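Local coordinates for 4-alpha-glucanotransferase (Corynebacterium glutamicum, PDB 5B68), which belongs to the amylomaltase (disproportionating enzyme) family and combines a TIM-barrel glucanotransferase domain with an N-terminal beta-sandwich domain, at residues Arg40-Asn45 with Val404-Ala409; Pro237-Phe242 with Gly395-Asn400; Leu387-His392 with Gln423-Pro428; Gln427-Pro432 with Leu468-Arg473. One frame throughout, in Å; residues are numbered along the deposited sequence.

Contact 1: residues Arg40-Asn45 with Val404-Ala409; sequences RALGVN and VLAPDA. With SO4 (sulfate ion), chain G.
Ala41 and Asp408 are joined through a water molecule, which donates to Ala41 O at 2.8 Å and accepts from Asp408 N at 2.9 Å. Helix 32-41 ends in a Schellman motif (Gly43 N to Arg40 O) with Gly43, at positive phi, as its C-prime residue, while Ala406 to Ala409 form a type I beta turn closed by Ala409 N to Ala406 O. The water thus ties a carbonyl at the helix end to an amide inside the turn, and direct contact is small and carried mainly by methyl groups. The methyl of Ala41 points at the turn, with its CB 3.9 Å from Asp408 CB and 4.3 Å from Ala409 CB. The methyl of Ala406 lies 3.6 Å from Ala41 O, and one branch of Leu42 reaches back to it, CD2 to Ala406 CB at 4.1 Å. The water and these contacts join the helix end to the glucanotransferase part. Pro407 O, within the turn, accepts from Arg473 NE. Farther along, Asn45 has CG anti to its backbone N (chi1 -176°), and its ND2 donates to O4 of a sulfate, probably from the crystallisation liquor, at 3.0 Å, with an N-H...O angle of 168°.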
loop_
_atom_site.group_PDB
_atom_site.type_symbol
_atom_site.label_atom_id
_atom_site.label_comp_id
_atom_site.label_asym_id
_atom_site.label_seq_id
_atom_site.Cartn_x
_atom_site.Cartn_y
_atom_site.Cartn_z
ATOM N N ARG A 40 10.783 15.745 -19.230
ATOM C CA ARG A 40 11.317 16.807 -18.369
ATOM C C ARG A 40 11.101 16.537 -16.884
ATOM O O ARG A 40 12.058 16.726 -16.075
ATOM C CB ARG A 40 10.705 18.142 -18.774
ATOM C CG ARG A 40 11.239 18.719 -20.085
ATOM C CD ARG A 40 10.499 20.003 -20.546
ATOM N NE ARG A 40 10.413 20.994 -19.483
ATOM C CZ ARG A 40 11.447 21.639 -18.923
ATOM N NH1 ARG A 40 11.204 22.512 -17.944
ATOM N NH2 ARG A 40 12.719 21.439 -19.292
ATOM N N ALA A 41 9.928 15.955 -16.544
ATOM C CA ALA A 41 9.672 15.517 -15.164
ATOM C C ALA A 41 10.681 14.441 -14.731
ATOM O O ALA A 41 11.033 14.323 -13.567
ATOM C CB ALA A 41 8.232 15.025 -15.060
ATOM N N LEU A 42 11.169 13.659 -15.688
ATOM C CA LEU A 42 12.225 12.645 -15.391
ATOM C C LEU A 42 13.612 13.237 -15.423
ATOM O O LEU A 42 14.597 12.494 -15.339
ATOM C CB LEU A 42 12.098 11.492 -16.392
ATOM C CG LEU A 42 10.835 10.661 -16.280
ATOM C CD1 LEU A 42 10.840 9.635 -17.404
ATOM C CD2 LEU A 42 10.591 10.048 -14.909
ATOM N N GLY A 43 13.731 14.556 -15.540
ATOM C CA GLY A 43 15.024 15.214 -15.531
ATOM C C GLY A 43 15.699 15.351 -16.917
ATOM O O GLY A 43 16.858 15.756 -16.994
ATOM N N VAL A 44 14.976 15.078 -18.013
ATOM C CA VAL A 44 15.570 15.212 -19.306
ATOM C C VAL A 44 15.567 16.705 -19.673
ATOM O O VAL A 44 14.518 17.367 -19.624
ATOM C CB VAL A 44 14.877 14.350 -20.371
ATOM C CG1 VAL A 44 15.587 14.498 -21.701
ATOM C CG2 VAL A 44 14.836 12.838 -19.943
ATOM N N ASN A 45 16.748 17.221 -19.970
ATOM C CA ASN A 45 16.915 18.625 -20.348
ATOM C C ASN A 45 16.442 18.896 -21.820
ATOM O O ASN A 45 17.197 18.715 -22.763
ATOM C CB ASN A 45 18.381 18.988 -20.128
ATOM C CG ASN A 45 18.675 20.454 -20.391
ATOM O OD1 ASN A 45 17.796 21.223 -20.722
ATOM N ND2 ASN A 45 19.937 20.836 -20.230
ATOM N N VAL A 404 14.575 10.532 -5.379
ATOM C CA VAL A 404 14.108 9.353 -6.056
ATOM C C VAL A 404 12.640 9.480 -6.545
ATOM O O VAL A 404 12.048 8.478 -6.894
ATOM C CB VAL A 404 14.295 8.068 -5.216
ATOM C CG1 VAL A 404 15.774 7.766 -4.956
ATOM C CG2 VAL A 404 13.518 8.077 -3.910
ATOM N N LEU A 405 12.129 10.705 -6.643
ATOM C CA LEU A 405 10.758 10.959 -7.162
ATOM C C LEU A 405 10.809 11.764 -8.413
ATOM O O LEU A 405 11.850 12.355 -8.752
ATOM C CB LEU A 405 9.950 11.715 -6.084
ATOM C CG LEU A 405 9.695 10.909 -4.821
ATOM C CD1 LEU A 405 9.214 11.805 -3.681
ATOM C CD2 LEU A 405 8.746 9.761 -5.057
ATOM N N ALA A 406 9.695 11.853 -9.117
ATOM C CA ALA A 406 9.539 12.746 -10.253
ATOM C C ALA A 406 8.341 13.651 -9.921
ATOM O O ALA A 406 7.236 13.410 -10.419
ATOM C CB ALA A 406 9.301 11.935 -11.532
ATOM N N PRO A 407 8.547 14.680 -9.060
ATOM C CA PRO A 407 7.402 15.420 -8.553
ATOM C C PRO A 407 6.619 16.282 -9.568
ATOM O O PRO A 407 5.477 16.635 -9.276
ATOM C CB PRO A 407 8.024 16.298 -7.410
ATOM C CG PRO A 407 9.457 16.411 -7.771
ATOM C CD PRO A 407 9.796 15.082 -8.364
ATOM N N ASP A 408 7.148 16.524 -10.768
ATOM C CA ASP A 408 6.350 17.244 -11.772
ATOM C C ASP A 408 5.375 16.368 -12.513
ATOM O O ASP A 408 4.689 16.833 -13.410
ATOM C CB ASP A 408 7.283 17.978 -12.714
ATOM C CG ASP A 408 8.007 19.166 -12.038
ATOM O OD1 ASP A 408 7.632 19.581 -10.955
ATOM O OD2 ASP A 408 8.924 19.727 -12.633
ATOM N N ALA A 409 5.301 15.085 -12.156
ATOM C CA ALA A 409 4.269 14.189 -12.659
ATOM C C ALA A 409 3.376 13.834 -11.462
ATOM O O ALA A 409 3.790 13.885 -10.267
ATOM C CB ALA A 409 4.883 12.907 -13.270
HETATM S S SO4 G . 22.178 17.912 -20.223
HETATM O O1 SO4 G . 21.594 16.604 -19.853
HETATM O O2 SO4 G . 23.665 17.767 -20.325
HETATM O O3 SO4 G . 21.697 18.349 -21.547
HETATM O O4 SO4 G . 21.755 18.798 -19.079
HETATM O O HOH W 1 9.857 15.910 -11.535
#

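Contact 2: residues Pro237-Phe242 with Gly395-Asn400; sequences PTTRRF and GADAQN
Thr239 holds OG1 anti to its backbone N (chi1 176°), and Asp397 holds CG anti to its carbonyl carbon, beside its own N (chi1 -79°); these two torsions set hydroxyl against carboxylate. Thr239 OG1 donates to Asp397 OD1 at 2.7 Å, on the syn side but well out of the carboxylate plane. The same hydroxyl accepts from Arg241 N at 3.1 Å, an ST turn, so its rotation is fixed from two sides. The second carboxylate oxygen, Asp397 OD2, takes Arg240 N at 3.1 Å from above the plane, leaving both oxygens engaged by consecutive residues. Thr238 meets the start of helix 396-400 twice: its OG1 accepts from Ala396 N at 2.9 Å, and its carbonyl O from Asp397 N at 3.0 Å, an almost straight bond (174°). A water continues the series, donating to Thr238 O and accepting from Ala398 N. The guanidinium of Arg240 turns elsewhere, to Ala388 O and a bound glycerol, and that of Arg241 to Glu320. With Gly395 at the N-cap, the hydroxyl and carbonyl of Thr238 accept the first amides of the helix: a helix N-terminus, in the connection after TIM-barrel strand 382-387, met by the loop after strand 215-218.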
loop_
_atom_site.group_PDB
_atom_site.type_symbol
_atom_site.label_atom_id
_atom_site.label_comp_id
_atom_site.label_asym_id
_atom_site.label_seq_id
_atom_site.Cartn_x
_atom_site.Cartn_y
_atom_site.Cartn_z
ATOM N N PRO A 237 -1.205 9.398 2.628
ATOM C CA PRO A 237 -0.377 9.671 3.813
ATOM C C PRO A 237 0.795 10.553 3.428
ATOM O O PRO A 237 0.980 10.845 2.240
ATOM C CB PRO A 237 0.116 8.289 4.188
ATOM C CG PRO A 237 0.304 7.627 2.836
ATOM C CD PRO A 237 -0.927 8.039 2.085
ATOM N N THR A 238 1.551 10.952 4.417
ATOM C CA THR A 238 2.745 11.842 4.211
ATOM C C THR A 238 3.995 11.014 3.942
ATOM O O THR A 238 4.975 11.514 3.353
ATOM C CB THR A 238 2.925 12.829 5.413
ATOM O OG1 THR A 238 3.546 14.063 4.957
ATOM C CG2 THR A 238 3.698 12.244 6.501
ATOM N N THR A 239 3.953 9.737 4.269
ATOM C CA THR A 239 5.086 8.824 4.084
ATOM C C THR A 239 4.407 7.467 3.926
ATOM O O THR A 239 3.250 7.300 4.382
ATOM C CB THR A 239 6.039 8.842 5.303
ATOM O OG1 THR A 239 7.106 7.883 5.179
ATOM C CG2 THR A 239 5.319 8.604 6.700
ATOM N N ARG A 240 5.079 6.505 3.315
ATOM C CA ARG A 240 4.637 5.127 3.368
ATOM C C ARG A 240 5.506 4.271 4.317
ATOM O O ARG A 240 5.348 3.033 4.438
ATOM C CB ARG A 240 4.598 4.529 1.968
ATOM C CG ARG A 240 3.530 5.201 1.155
ATOM C CD ARG A 240 3.272 4.485 -0.115
ATOM N NE ARG A 240 4.441 4.411 -1.003
ATOM C CZ ARG A 240 4.605 3.454 -1.913
ATOM N NH1 ARG A 240 5.684 3.498 -2.723
ATOM N NH2 ARG A 240 3.696 2.454 -2.039
ATOM N N ARG A 241 6.436 4.888 5.002
ATOM C CA ARG A 241 7.305 4.147 5.881
ATOM C C ARG A 241 6.854 4.248 7.336
ATOM O O ARG A 241 6.649 3.269 7.982
ATOM C CB ARG A 241 8.708 4.677 5.785
ATOM C CG ARG A 241 9.711 3.942 6.645
ATOM C CD ARG A 241 11.166 4.275 6.417
ATOM N NE ARG A 241 11.956 3.741 7.482
ATOM C CZ ARG A 241 13.264 3.966 7.640
ATOM N NH1 ARG A 241 13.842 3.527 8.739
ATOM N NH2 ARG A 241 13.986 4.657 6.716
ATOM N N PHE A 242 6.766 5.468 7.824
ATOM C CA PHE A 242 6.447 5.699 9.209
ATOM C C PHE A 242 4.965 5.649 9.519
ATOM O O PHE A 242 4.159 5.662 8.635
ATOM C CB PHE A 242 7.134 6.959 9.691
ATOM C CG PHE A 242 8.602 6.891 9.507
ATOM C CD1 PHE A 242 9.364 6.164 10.367
ATOM C CD2 PHE A 242 9.192 7.471 8.421
ATOM C CE1 PHE A 242 10.714 6.062 10.185
ATOM C CE2 PHE A 242 10.539 7.373 8.224
ATOM C CZ PHE A 242 11.298 6.669 9.112
ATOM N N GLY A 395 4.375 16.514 1.271
ATOM C CA GLY A 395 4.615 15.947 2.572
ATOM C C GLY A 395 6.035 15.505 2.876
ATOM O O GLY A 395 6.965 15.887 2.182
ATOM N N ALA A 396 6.177 14.672 3.869
ATOM C CA ALA A 396 7.489 14.290 4.396
ATOM C C ALA A 396 8.334 13.547 3.346
ATOM O O ALA A 396 9.506 13.923 3.098
ATOM C CB ALA A 396 7.337 13.462 5.671
ATOM N N ASP A 397 7.771 12.455 2.767
ATOM C CA ASP A 397 8.519 11.676 1.782
ATOM C C ASP A 397 8.788 12.541 0.530
ATOM O O ASP A 397 9.817 12.399 -0.111
ATOM C CB ASP A 397 7.825 10.366 1.399
ATOM C CG ASP A 397 7.994 9.235 2.401
ATOM O OD1 ASP A 397 8.539 9.347 3.475
ATOM O OD2 ASP A 397 7.483 8.114 2.104
ATOM N N ALA A 398 7.859 13.416 0.148
ATOM C CA ALA A 398 8.001 14.263 -1.051
ATOM C C ALA A 398 9.247 15.096 -0.885
ATOM O O ALA A 398 9.968 15.288 -1.833
ATOM C CB ALA A 398 6.763 15.174 -1.261
ATOM N N GLN A 399 9.514 15.531 0.328
ATOM C CA GLN A 399 10.750 16.269 0.634
ATOM C C GLN A 399 11.963 15.336 0.788
ATOM O O GLN A 399 12.994 15.541 0.094
ATOM C CB GLN A 399 10.602 17.151 1.902
ATOM C CG GLN A 399 11.954 17.686 2.414
ATOM C CD GLN A 399 11.818 18.461 3.702
ATOM O OE1 GLN A 399 12.294 18.025 4.754
ATOM N NE2 GLN A 399 11.076 19.566 3.647
ATOM N N ASN A 400 11.879 14.391 1.721
ATOM C CA ASN A 400 13.019 13.550 2.109
ATOM C C ASN A 400 13.458 12.532 1.045
ATOM O O ASN A 400 14.648 12.138 1.021
ATOM C CB ASN A 400 12.733 12.833 3.415
ATOM C CG ASN A 400 12.611 13.787 4.582
ATOM O OD1 ASN A 400 13.377 14.760 4.700
ATOM N ND2 ASN A 400 11.690 13.482 5.479
HETATM O O HOH W 2 5.066 13.274 1.029
#

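Contact 3: residues Leu387-His392 with Gln423-Pro428; sequences LAVGVH and QDWSQP
Gln427 packs its side chain against the backbone of Gly390 and Val391. Its CG stands anti to the carbonyl carbon (chi1 -55°), and the chain then bends at chi2 (141°), which carries CD to 3.8 Å from Gly390 CA; the glycine, without a side chain, lets the amide lie this near. Gln427 OE1 ends 3.9 Å from Val389 CB and, though buried, has no hydrogen-bonding partner in the model. Val389 also turns its CG2 branch, anti to the carbonyl carbon, obliquely to the Trp425 ring, at 4.4 Å from CZ3. Beyond the glycine, Val391 CG2 meets Pro428 CD at 4.0 Å, the two side chains crossing at about a right angle. The carbonyl of Val391 completes the packing: its O lies 3.3 Å from Pro428 CD and takes a CA-H...O contact from Gln427 CA at 3.5 Å. A water accepts from Val391 N and donates to Pro428 O, a polar link between the segments. A glycerol hydroxyl is also hydrogen-bonded to Pro428 O, and a 2-[bis-(2-hydroxy-ethyl)-amino]-2-hydroxymethyl-propane-1,3-diol molecule lies beside Val389. Both probably come from the crystallisation liquor, yet such molecules often mark pockets, consistent with one at the C-terminal end of the TIM barrel, after strand 382-387.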
loop_
_atom_site.group_PDB
_atom_site.type_symbol
_atom_site.label_atom_id
_atom_site.label_comp_id
_atom_site.label_asym_id
_atom_site.label_seq_id
_atom_site.Cartn_x
_atom_site.Cartn_y
_atom_site.Cartn_z
ATOM N N LEU A 387 -0.695 -1.410 2.035
ATOM C CA LEU A 387 0.299 -0.403 1.538
ATOM C C LEU A 387 -0.392 0.464 0.543
ATOM O O LEU A 387 -0.799 -0.002 -0.523
ATOM C CB LEU A 387 1.462 -1.123 0.897
ATOM C CG LEU A 387 2.604 -0.287 0.259
ATOM C CD1 LEU A 387 3.224 0.672 1.278
ATOM C CD2 LEU A 387 3.601 -1.254 -0.349
ATOM N N ALA A 388 -0.562 1.745 0.870
ATOM C CA ALA A 388 -1.058 2.694 -0.040
ATOM C C ALA A 388 -0.121 2.792 -1.296
ATOM O O ALA A 388 1.064 2.437 -1.201
ATOM C CB ALA A 388 -1.138 4.026 0.702
ATOM N N VAL A 389 -0.632 3.283 -2.406
ATOM C CA VAL A 389 0.136 3.423 -3.652
ATOM C C VAL A 389 1.198 4.539 -3.578
ATOM O O VAL A 389 2.202 4.502 -4.278
ATOM C CB VAL A 389 -0.731 3.808 -4.902
ATOM C CG1 VAL A 389 0.070 3.417 -6.143
ATOM C CG2 VAL A 389 -2.025 3.100 -4.917
ATOM N N GLY A 390 0.911 5.554 -2.791
ATOM C CA GLY A 390 1.752 6.730 -2.837
ATOM C C GLY A 390 1.458 7.713 -1.749
ATOM O O GLY A 390 0.755 7.438 -0.811
ATOM N N VAL A 391 2.086 8.865 -1.874
ATOM C CA VAL A 391 2.155 9.828 -0.750
ATOM C C VAL A 391 1.632 11.176 -1.190
ATOM O O VAL A 391 1.571 11.461 -2.370
ATOM C CB VAL A 391 3.581 9.990 -0.196
ATOM C CG1 VAL A 391 4.139 8.675 0.335
ATOM C CG2 VAL A 391 4.542 10.615 -1.224
ATOM N N HIS A 392 1.355 12.010 -0.205
ATOM C CA HIS A 392 0.871 13.372 -0.411
ATOM C C HIS A 392 2.018 14.202 -1.010
ATOM O O HIS A 392 3.132 14.103 -0.528
ATOM C CB HIS A 392 0.458 13.967 0.910
ATOM C CG HIS A 392 -0.328 15.230 0.785
ATOM N ND1 HIS A 392 0.237 16.406 0.386
ATOM C CD2 HIS A 392 -1.637 15.504 1.027
ATOM C CE1 HIS A 392 -0.678 17.364 0.390
ATOM N NE2 HIS A 392 -1.820 16.844 0.790
ATOM N N GLN A 423 -8.667 9.679 -13.541
ATOM C CA GLN A 423 -8.427 10.111 -12.185
ATOM C C GLN A 423 -7.032 10.649 -11.982
ATOM O O GLN A 423 -6.096 10.193 -12.592
ATOM C CB GLN A 423 -8.622 8.963 -11.228
ATOM C CG GLN A 423 -9.947 8.267 -11.349
ATOM C CD GLN A 423 -9.935 6.948 -10.636
ATOM O OE1 GLN A 423 -10.040 5.906 -11.249
ATOM N NE2 GLN A 423 -9.784 6.989 -9.332
ATOM N N ASP A 424 -6.914 11.613 -11.090
ATOM C CA ASP A 424 -5.621 12.072 -10.636
ATOM C C ASP A 424 -5.569 11.799 -9.150
ATOM O O ASP A 424 -6.342 12.356 -8.421
ATOM C CB ASP A 424 -5.504 13.571 -10.875
ATOM C CG ASP A 424 -4.156 14.138 -10.456
ATOM O OD1 ASP A 424 -3.250 13.366 -10.143
ATOM O OD2 ASP A 424 -4.014 15.366 -10.464
ATOM N N TRP A 425 -4.658 10.945 -8.706
ATOM C CA TRP A 425 -4.531 10.611 -7.292
ATOM C C TRP A 425 -3.587 11.550 -6.559
ATOM O O TRP A 425 -3.521 11.543 -5.358
ATOM C CB TRP A 425 -4.065 9.170 -7.116
ATOM C CG TRP A 425 -4.946 8.186 -7.757
ATOM C CD1 TRP A 425 -6.235 8.357 -8.069
ATOM C CD2 TRP A 425 -4.605 6.865 -8.176
ATOM N NE1 TRP A 425 -6.734 7.241 -8.660
ATOM C CE2 TRP A 425 -5.746 6.305 -8.738
ATOM C CE3 TRP A 425 -3.442 6.109 -8.139
ATOM C CZ2 TRP A 425 -5.768 5.022 -9.247
ATOM C CZ3 TRP A 425 -3.473 4.833 -8.644
ATOM C CH2 TRP A 425 -4.618 4.310 -9.198
ATOM N N SER A 426 -2.851 12.325 -7.337
ATOM C CA SER A 426 -2.010 13.421 -6.881
ATOM C C SER A 426 -0.615 13.037 -6.376
ATOM O O SER A 426 0.177 13.878 -6.065
ATOM C CB SER A 426 -2.742 14.244 -5.830
ATOM O OG SER A 426 -2.551 13.697 -4.561
ATOM N N GLN A 427 -0.316 11.757 -6.341
ATOM C CA GLN A 427 0.946 11.308 -5.778
ATOM C C GLN A 427 2.132 11.539 -6.702
ATOM O O GLN A 427 1.995 11.376 -7.887
ATOM C CB GLN A 427 0.829 9.835 -5.434
ATOM C CG GLN A 427 -0.339 9.525 -4.522
ATOM C CD GLN A 427 -1.016 8.243 -4.888
ATOM O OE1 GLN A 427 -0.656 7.614 -5.859
ATOM N NE2 GLN A 427 -1.977 7.834 -4.097
ATOM N N PRO A 428 3.301 11.861 -6.159
ATOM C CA PRO A 428 4.483 11.896 -7.022
ATOM C C PRO A 428 5.040 10.492 -7.245
ATOM O O PRO A 428 5.188 9.744 -6.290
ATOM C CB PRO A 428 5.456 12.779 -6.233
ATOM C CG PRO A 428 5.130 12.544 -4.810
ATOM C CD PRO A 428 3.631 12.280 -4.794
HETATM O O HOH W 3 3.914 8.624 -4.230
#

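Contact 4: residues Gln427-Pro432 with Leu468-Arg473; sequences QPPWHP and LFVMPR
Arg473 reaches from the end of strand 467-472 back to the backbone joining Gln427 and Pro428. From CB the chain runs outward with CG anti to the backbone N (chi1 -166°), and CB and CG make no close contact with the segment 427-432. CD follows and passes beside Pro407 O. The bend at chi3 (-83°) then places NE toward that same Pro407 O, to which it donates as its strongest polar partner. NH1 lies near Ser426 O. NH2, the tip nearest the other segment, is hydrogen-bonded to Ser426 O and weakly to Ala409 O. It also stands 3.5 Å from Gln427 C and 3.5 Å from Pro428 N, the backbone atoms meeting the edge of the guanidinium near its plane; the proline nitrogen carries no hydrogen, so this approach is packing. Pro428 CB adds a contact to NH2 at 3.9 Å, the two side chains crossing obliquely.

Farther along the segment, Pro429 packs on alternate residues of the strand. Its CB lies 4.0 Å from Leu468 CD1 and its CG 3.9 Å from Val470 CG1. Both strand residues direct their side chains to this segment, as two-residue spacing on one face of a beta strand requires, and Pro429 also touches Ala409 and Val411 of the adjacent strand 409-413.

The chemistry therefore divides in two: an apolar seat for Pro429 on the antiparallel sheet, and a guanidinium that donates to backbone carbonyl oxygens of Pro407, Ser426 and, weakly, Ala409, whose partial negative charge would probably favour its positive charge while it bridges three separate backbone positions.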
loop_
_atom_site.group_PDB
_atom_site.type_symbol
_atom_site.label_atom_id
_atom_site.label_comp_id
_atom_site.label_asym_id
_atom_site.label_seq_id
_atom_site.Cartn_x
_atom_site.Cartn_y
_atom_site.Cartn_z
ATOM N N GLN A 427 -0.316 11.757 -6.341
ATOM C CA GLN A 427 0.946 11.308 -5.778
ATOM C C GLN A 427 2.132 11.539 -6.702
ATOM O O GLN A 427 1.995 11.376 -7.887
ATOM C CB GLN A 427 0.829 9.835 -5.434
ATOM C CG GLN A 427 -0.339 9.525 -4.522
ATOM C CD GLN A 427 -1.016 8.243 -4.888
ATOM O OE1 GLN A 427 -0.656 7.614 -5.859
ATOM N NE2 GLN A 427 -1.977 7.834 -4.097
ATOM N N PRO A 428 3.301 11.861 -6.159
ATOM C CA PRO A 428 4.483 11.896 -7.022
ATOM C C PRO A 428 5.040 10.492 -7.245
ATOM O O PRO A 428 5.188 9.744 -6.290
ATOM C CB PRO A 428 5.456 12.779 -6.233
ATOM C CG PRO A 428 5.130 12.544 -4.810
ATOM C CD PRO A 428 3.631 12.280 -4.794
ATOM N N PRO A 429 5.335 10.114 -8.489
ATOM C CA PRO A 429 5.801 8.740 -8.674
ATOM C C PRO A 429 7.261 8.607 -8.339
ATOM O O PRO A 429 8.020 9.543 -8.415
ATOM C CB PRO A 429 5.579 8.509 -10.146
ATOM C CG PRO A 429 5.696 9.857 -10.784
ATOM C CD PRO A 429 5.107 10.789 -9.775
ATOM N N TRP A 430 7.692 7.375 -8.153
ATOM C CA TRP A 430 9.106 7.100 -8.103
ATOM C C TRP A 430 9.711 7.527 -9.438
ATOM O O TRP A 430 9.081 7.451 -10.462
ATOM C CB TRP A 430 9.361 5.604 -8.012
ATOM C CG TRP A 430 8.972 4.871 -6.788
ATOM C CD1 TRP A 430 8.154 3.801 -6.726
ATOM C CD2 TRP A 430 9.464 5.068 -5.461
ATOM N NE1 TRP A 430 8.063 3.333 -5.449
ATOM C CE2 TRP A 430 8.864 4.093 -4.648
ATOM C CE3 TRP A 430 10.334 5.978 -4.879
ATOM C CZ2 TRP A 430 9.108 4.009 -3.293
ATOM C CZ3 TRP A 430 10.572 5.888 -3.536
ATOM C CH2 TRP A 430 9.960 4.917 -2.757
ATOM N N HIS A 431 10.947 7.979 -9.398
ATOM C CA HIS A 431 11.717 8.134 -10.590
ATOM C C HIS A 431 12.300 6.732 -10.917
ATOM O O HIS A 431 13.041 6.188 -10.091
ATOM C CB HIS A 431 12.858 9.150 -10.335
ATOM C CG HIS A 431 13.630 9.462 -11.565
ATOM N ND1 HIS A 431 13.654 10.702 -12.165
ATOM C CD2 HIS A 431 14.319 8.642 -12.383
ATOM C CE1 HIS A 431 14.340 10.621 -13.293
ATOM N NE2 HIS A 431 14.789 9.392 -13.421
ATOM N N PRO A 432 11.931 6.129 -12.074
ATOM C CA PRO A 432 12.376 4.769 -12.365
ATOM C C PRO A 432 13.892 4.514 -12.357
ATOM O O PRO A 432 14.290 3.379 -12.041
ATOM C CB PRO A 432 11.850 4.488 -13.750
ATOM C CG PRO A 432 10.729 5.486 -13.960
ATOM C CD PRO A 432 10.987 6.655 -13.064
ATOM N N LEU A 468 3.145 2.982 -14.061
ATOM C CA LEU A 468 2.147 3.876 -13.485
ATOM C C LEU A 468 1.635 4.735 -14.572
ATOM O O LEU A 468 2.414 5.209 -15.388
ATOM C CB LEU A 468 2.754 4.766 -12.402
ATOM C CG LEU A 468 3.035 4.026 -11.071
ATOM C CD1 LEU A 468 3.850 4.926 -10.150
ATOM C CD2 LEU A 468 1.786 3.521 -10.384
ATOM N N PHE A 469 0.366 5.043 -14.525
ATOM C CA PHE A 469 -0.203 6.124 -15.322
ATOM C C PHE A 469 0.022 7.431 -14.646
ATOM O O PHE A 469 -0.383 7.578 -13.516
ATOM C CB PHE A 469 -1.689 5.895 -15.534
ATOM C CG PHE A 469 -2.280 6.797 -16.550
ATOM C CD1 PHE A 469 -2.092 6.564 -17.911
ATOM C CD2 PHE A 469 -2.988 7.910 -16.159
ATOM C CE1 PHE A 469 -2.620 7.443 -18.857
ATOM C CE2 PHE A 469 -3.509 8.795 -17.098
ATOM C CZ PHE A 469 -3.338 8.567 -18.436
ATOM N N VAL A 470 0.690 8.346 -15.332
ATOM C CA VAL A 470 1.055 9.649 -14.796
ATOM C C VAL A 470 0.658 10.749 -15.768
ATOM O O VAL A 470 0.705 10.550 -16.998
ATOM C CB VAL A 470 2.599 9.757 -14.524
ATOM C CG1 VAL A 470 2.996 8.788 -13.433
ATOM C CG2 VAL A 470 3.432 9.472 -15.749
ATOM N N MET A 471 0.420 11.939 -15.223
ATOM C CA MET A 471 0.111 13.103 -16.021
ATOM C C MET A 471 0.970 14.241 -15.543
ATOM O O MET A 471 1.405 14.235 -14.409
ATOM C CB MET A 471 -1.375 13.430 -15.852
ATOM C CG MET A 471 -1.705 13.857 -14.426
ATOM S SD MET A 471 -3.395 13.492 -13.956
ATOM C CE MET A 471 -3.213 11.705 -13.842
ATOM N N PRO A 472 1.312 15.202 -16.430
ATOM C CA PRO A 472 2.033 16.376 -15.928
ATOM C C PRO A 472 1.215 16.994 -14.802
ATOM O O PRO A 472 -0.019 17.010 -14.861
ATOM C CB PRO A 472 2.067 17.297 -17.144
ATOM C CG PRO A 472 1.967 16.401 -18.299
ATOM C CD PRO A 472 1.087 15.267 -17.897
ATOM N N ARG A 473 1.884 17.453 -13.771
ATOM C CA ARG A 473 1.178 17.844 -12.591
ATOM C C ARG A 473 0.236 18.991 -12.944
ATOM O O ARG A 473 0.594 19.872 -13.684
ATOM C CB ARG A 473 2.158 18.240 -11.495
ATOM C CG ARG A 473 1.523 18.349 -10.131
ATOM C CD ARG A 473 2.540 18.240 -9.024
ATOM N NE ARG A 473 2.860 16.863 -8.706
ATOM C CZ ARG A 473 2.088 16.068 -7.990
ATOM N NH1 ARG A 473 0.943 16.510 -7.516
ATOM N NH2 ARG A 473 2.463 14.832 -7.748
#

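Contact 1 joins the helix 32-41 end to the loop before strand 409-413, and contact 4 lies about 8 Å from it, centre to centre. Contact 3 is about 9 Å from contact 4, with which it shares Gln427 and Pro428, and contact 2 about 11 Å from contact 3; contacts 1 and 2 are farthest apart, about 18 Å. Along the chain, contact 2 falls between the segments of contact 1; contact 3 alternates with both; contact 4 opens where contact 3 ends, after contacts 1 and 2 have closed. Strands 423-424 and 467-472 belong to one four-stranded antiparallel sheet. The series thus connects N-terminal helix, small sheet and barrel loops into one continuous region.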